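6-phosphofructokinase isozyme 2 (PDB 3UMO) catalyses the ATP-dependent phosphorylation of D-fructose 6-phosphate to fructose 1,6-bisphosphate, the first committing step of glycolysis, with magnesium as cofactor. Local coordinates at the interface of chains A and B. Coordinates in Å, arbitrary orientation; residue numbers count along the deposited sequence, not the author numbering. Chains: chain A/B, 6-phosphofructokinase isozyme 2.

Contact 1: the interface of chains A and B. Residues chain A 13, 35, 64-65, 68, 88, 91; chain B 65, 88, 91.
B:Trp88 inserts its indole into a mostly apolar notch of chain A, between the start of helix 63-75 and strands 12-19 and 34-38. Its CG lies between the backbone N and the carbonyl carbon (chi1 78°), a rotamer that carries the bicycle across the interface. The methyl CG2 of A:Thr65 sits over one face, 3.9 Å from CE2 of B:Trp88 and off-centre; A:Ala64 lies on the same side, at the rim of the six-membered ring, its CB 3.9 Å from CE3 of B:Trp88. At the benzo rim, CD2 of A:Leu13 arrives from that same side, 3.9 Å from CZ2 of B:Trp88. A:Phe35 comes from the other side, its CZ 3.8 Å from CZ2 of B:Trp88, and turns a ring face towards CH2. The imidazole of A:His68 closes in on CH2. An alanine in place of B:Trp88 would probably open a gap among A:Leu13, A:Phe35 and A:Ala64 and deprive the methyl of A:Thr65 of its aromatic floor. The symmetric twin begins where A:Trp88 receives CG2 of B:Thr65 on its face. Beside the pyrrole edges of the two indoles the Gln91 amides meet with planes 49° apart. Their OE1 atoms, A:Gln91 to B:Gln91, lie 3.0 Å apart as modelled; two acceptors would clash, so the amide of B:Gln91 may be flipped, since that of A:Gln91 is fixed by A:Leu13. NE2 of A:Gln91 donates to the carbonyl O of A:Leu13 (3.0 Å), above the carbonyl plane, and waters 1 and 2 bridge the glutamines across the interface. Since Leu13 and Gln91 also belong to the substrate-binding residues, the site joins the subunits of the homodimer close to the sugar-phosphate pocket.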
# COMPACT_ATOMS: atom_id res chain seq x y z
N LEU A 13 7.24 8.95 -24.42
CA LEU A 13 6.07 9.81 -24.36
C LEU A 13 5.31 9.39 -23.12
O LEU A 13 4.65 8.35 -23.10
CB LEU A 13 5.18 9.63 -25.59
CG LEU A 13 3.92 10.50 -25.60
CD1 LEU A 13 4.31 11.96 -25.79
CD2 LEU A 13 2.95 10.06 -26.69
N PHE A 35 -0.15 14.01 -21.86
CA PHE A 35 1.13 13.52 -22.36
C PHE A 35 2.24 14.53 -22.14
O PHE A 35 2.03 15.73 -22.25
CB PHE A 35 1.04 13.13 -23.84
CG PHE A 35 0.01 12.08 -24.12
CD1 PHE A 35 0.22 10.78 -23.70
CD2 PHE A 35 -1.17 12.38 -24.78
CE1 PHE A 35 -0.73 9.79 -23.94
CE2 PHE A 35 -2.12 11.40 -25.03
CZ PHE A 35 -1.90 10.10 -24.60
N ALA A 64 3.38 7.26 -34.06
CA ALA A 64 2.55 8.40 -33.69
C ALA A 64 2.92 8.94 -32.31
O ALA A 64 2.76 10.13 -32.03
CB ALA A 64 1.08 8.03 -33.74
N THR A 65 3.39 8.06 -31.43
CA THR A 65 3.84 8.49 -30.11
C THR A 65 5.08 9.35 -30.24
O THR A 65 5.22 10.36 -29.55
CB THR A 65 4.09 7.30 -29.17
OG1 THR A 65 4.89 6.31 -29.84
CG2 THR A 65 2.78 6.67 -28.75
N HIS A 68 4.14 12.75 -31.49
CA HIS A 68 3.55 13.58 -30.45
C HIS A 68 4.64 14.11 -29.53
O HIS A 68 4.58 15.26 -29.10
CB HIS A 68 2.51 12.80 -29.65
CG HIS A 68 1.58 13.68 -28.87
ND1 HIS A 68 0.89 14.72 -29.44
CD2 HIS A 68 1.25 13.69 -27.55
CE1 HIS A 68 0.16 15.33 -28.52
NE2 HIS A 68 0.36 14.72 -27.37
N TRP A 88 8.21 1.88 -32.19
CA TRP A 88 7.50 3.09 -31.76
C TRP A 88 7.93 3.58 -30.37
O TRP A 88 8.22 2.79 -29.47
CB TRP A 88 5.98 2.89 -31.81
CG TRP A 88 5.41 2.10 -30.66
CD1 TRP A 88 5.11 2.56 -29.40
CD2 TRP A 88 5.07 0.71 -30.66
NE1 TRP A 88 4.61 1.54 -28.63
CE2 TRP A 88 4.57 0.40 -29.38
CE3 TRP A 88 5.14 -0.30 -31.62
CZ2 TRP A 88 4.14 -0.89 -29.03
CZ3 TRP A 88 4.71 -1.58 -31.28
CH2 TRP A 88 4.22 -1.86 -29.99
N GLN A 91 6.07 4.41 -23.75
CA GLN A 91 5.39 5.28 -22.80
C GLN A 91 5.59 4.83 -21.36
O GLN A 91 5.39 3.65 -21.04
CB GLN A 91 3.88 5.28 -23.09
CG GLN A 91 3.49 5.63 -24.51
CD GLN A 91 2.11 6.26 -24.58
OE1 GLN A 91 1.22 5.79 -25.29
NE2 GLN A 91 1.91 7.34 -23.82
N THR B 65 0.72 0.89 -32.58
CA THR B 65 0.10 0.13 -31.50
C THR B 65 -1.09 -0.65 -32.03
O THR B 65 -1.28 -1.82 -31.69
CB THR B 65 -0.32 1.03 -30.31
OG1 THR B 65 -1.03 2.17 -30.80
CG2 THR B 65 0.91 1.51 -29.54
N TRP B 88 -4.10 7.15 -32.32
CA TRP B 88 -3.41 5.87 -32.12
C TRP B 88 -4.05 5.02 -31.02
O TRP B 88 -4.54 5.54 -30.02
CB TRP B 88 -1.91 6.07 -31.86
CG TRP B 88 -1.54 6.52 -30.45
CD1 TRP B 88 -1.41 5.73 -29.34
CD2 TRP B 88 -1.20 7.86 -30.04
NE1 TRP B 88 -1.04 6.50 -28.25
CE2 TRP B 88 -0.91 7.80 -28.66
CE3 TRP B 88 -1.14 9.08 -30.70
CZ2 TRP B 88 -0.55 8.94 -27.93
CZ3 TRP B 88 -0.78 10.21 -29.97
CH2 TRP B 88 -0.50 10.13 -28.60
N GLN B 91 -3.14 2.50 -24.67
CA GLN B 91 -2.57 1.42 -23.88
C GLN B 91 -2.96 1.54 -22.42
O GLN B 91 -2.83 2.61 -21.82
CB GLN B 91 -1.04 1.45 -23.99
CG GLN B 91 -0.53 1.54 -25.42
CD GLN B 91 0.97 1.73 -25.49
OE1 GLN B 91 1.46 2.85 -25.65
NE2 GLN B 91 1.71 0.63 -25.36
O HOH W 1 -1.52 5.15 -24.36
O HOH W 2 4.71 1.56 -24.44

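Contact 2: the interface of chains A and B. Residues chain A 22, 28, 30, 95, 106; chain B 22, 104-106.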
# COMPACT_ATOMS: atom_id res chain seq x y z
N ILE A 22 -5.68 3.82 -4.77
CA ILE A 22 -4.84 2.76 -5.31
C ILE A 22 -4.94 1.50 -4.46
O ILE A 22 -4.80 1.53 -3.23
CB ILE A 22 -3.37 3.21 -5.53
CG1 ILE A 22 -2.56 2.07 -6.18
CG2 ILE A 22 -2.74 3.66 -4.22
CD1 ILE A 22 -1.26 2.55 -6.81
N LEU A 28 -8.51 0.08 -11.83
CA LEU A 28 -8.42 1.46 -11.37
C LEU A 28 -8.75 2.37 -12.55
O LEU A 28 -8.00 2.44 -13.52
CB LEU A 28 -7.03 1.76 -10.80
CG LEU A 28 -6.61 0.76 -9.72
CD1 LEU A 28 -5.16 0.98 -9.30
CD2 LEU A 28 -7.54 0.84 -8.51
N CYS A 30 -8.72 5.43 -14.53
CA CYS A 30 -7.79 6.55 -14.61
C CYS A 30 -8.30 7.57 -15.61
O CYS A 30 -8.91 7.22 -16.62
CB CYS A 30 -6.42 6.04 -15.03
SG CYS A 30 -5.68 5.01 -13.77
N VAL A 95 1.07 8.08 -12.18
CA VAL A 95 -0.27 8.05 -11.62
C VAL A 95 -0.38 8.86 -10.34
O VAL A 95 0.31 8.58 -9.35
CB VAL A 95 -0.71 6.60 -11.29
CG1 VAL A 95 -2.16 6.58 -10.80
CG2 VAL A 95 -0.54 5.70 -12.50
N PHE A 106 5.75 4.39 -13.04
CA PHE A 106 6.12 3.11 -13.62
C PHE A 106 7.00 3.34 -14.83
O PHE A 106 6.57 3.89 -15.84
CB PHE A 106 4.85 2.31 -13.97
CG PHE A 106 3.95 2.12 -12.79
CD1 PHE A 106 2.93 3.02 -12.52
CD2 PHE A 106 4.16 1.07 -11.91
CE1 PHE A 106 2.11 2.87 -11.41
CE2 PHE A 106 3.34 0.90 -10.79
CZ PHE A 106 2.31 1.80 -10.54
N ILE B 22 6.07 -2.09 -4.74
CA ILE B 22 5.28 -0.92 -5.08
C ILE B 22 5.25 0.08 -3.92
O ILE B 22 5.04 -0.27 -2.76
CB ILE B 22 3.86 -1.28 -5.57
CG1 ILE B 22 3.11 -0.02 -6.01
CG2 ILE B 22 3.09 -2.05 -4.51
CD1 ILE B 22 1.87 -0.31 -6.84
N TYR B 104 -1.78 -4.70 -10.28
CA TYR B 104 -2.43 -3.40 -10.34
C TYR B 104 -2.80 -3.12 -11.77
O TYR B 104 -2.02 -3.39 -12.69
CB TYR B 104 -1.51 -2.31 -9.79
CG TYR B 104 -1.29 -2.44 -8.30
CD1 TYR B 104 -2.05 -1.70 -7.40
CD2 TYR B 104 -0.36 -3.34 -7.78
CE1 TYR B 104 -1.87 -1.83 -6.04
CE2 TYR B 104 -0.18 -3.47 -6.41
CZ TYR B 104 -0.94 -2.71 -5.55
OH TYR B 104 -0.79 -2.82 -4.18
N ARG B 105 -3.99 -2.56 -11.97
CA ARG B 105 -4.52 -2.40 -13.32
C ARG B 105 -4.96 -0.96 -13.53
O ARG B 105 -5.92 -0.50 -12.91
CB ARG B 105 -5.72 -3.33 -13.52
CG ARG B 105 -5.44 -4.78 -13.19
CD ARG B 105 -6.73 -5.50 -12.82
NE ARG B 105 -7.63 -5.69 -13.95
CZ ARG B 105 -8.88 -6.14 -13.85
NH1 ARG B 105 -9.38 -6.45 -12.66
NH2 ARG B 105 -9.61 -6.30 -14.94
N PHE B 106 -4.25 -0.25 -14.41
CA PHE B 106 -4.56 1.14 -14.66
C PHE B 106 -5.28 1.26 -15.99
O PHE B 106 -4.71 1.02 -17.06
CB PHE B 106 -3.28 1.98 -14.60
CG PHE B 106 -2.54 1.82 -13.30
CD1 PHE B 106 -1.52 0.89 -13.18
CD2 PHE B 106 -2.88 2.58 -12.19
CE1 PHE B 106 -0.83 0.72 -11.98
CE2 PHE B 106 -2.20 2.43 -10.98
CZ PHE B 106 -1.18 1.49 -10.88
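Backbone pairing joins A:Leu28 of strand 27-29 to B:Phe106 of strand 102-107 in a parallel bridge. The amide N of A:Leu28 donates to the carbonyl O of B:Arg105 at 2.9 Å, which ties a strand of one sheet to a strand of the other. Apolar contacts centre on the phenyl of B:Phe106, whose CG stands anti to the carbonyl carbon (chi1 -55°) and directs the ring inward. A:Leu28 runs alongside it, pointing the same way, with CD1 3.7 Å from CE2 of B:Phe106. A:Val95 crosses at an angle and sets CG2 3.9 Å from CD2 of B:Phe106, while SG of A:Cys30 rests against CB of B:Phe106 at the root of the side chain. Aromatic contact comes from the symmetry mate: A:Phe106 approaches from the opposite direction, and the ring rims meet at CZ of A:Phe106 and CZ of B:Phe106, 3.5 Å apart, with planes tilted by roughly 50° rather than stacked. Farther along, CG1 of A:Ile22 crosses B:Tyr104 at about a right angle, 4.0 Å from its CE1. B:Ile22 lays CD1 over the centre of that tyrosine ring within its own chain. This is the hydrophobic core of the interlocked lid sheets, the beta-clasp of dimeric PfkB-family kinases, in which strands 27-29 and 93-97 of one subunit meet strand 102-107 of the other, and the Phe106 rings meet each other.

Contact 1 and contact 2 lie about 19 Å apart, centre to centre of their C-alpha atoms, on one two-fold interface, and each has a twin with the chains exchanged. They share no residue, but the segment running from Gln91 into strand 93-97 leads from contact 1 to contact 2. In contact 1 the loop before strand 93-97 of one subunit meets helix 63-75 and strands 12-19 and 34-38 of the other, whereas contact 2 joins lid to lid. Their centres lie about 19 Å and 22 Å from A:Asp256 of the active site. Substrate-binding residues sit in both, so dimer assembly probably helps to shape the sugar-phosphate pocket.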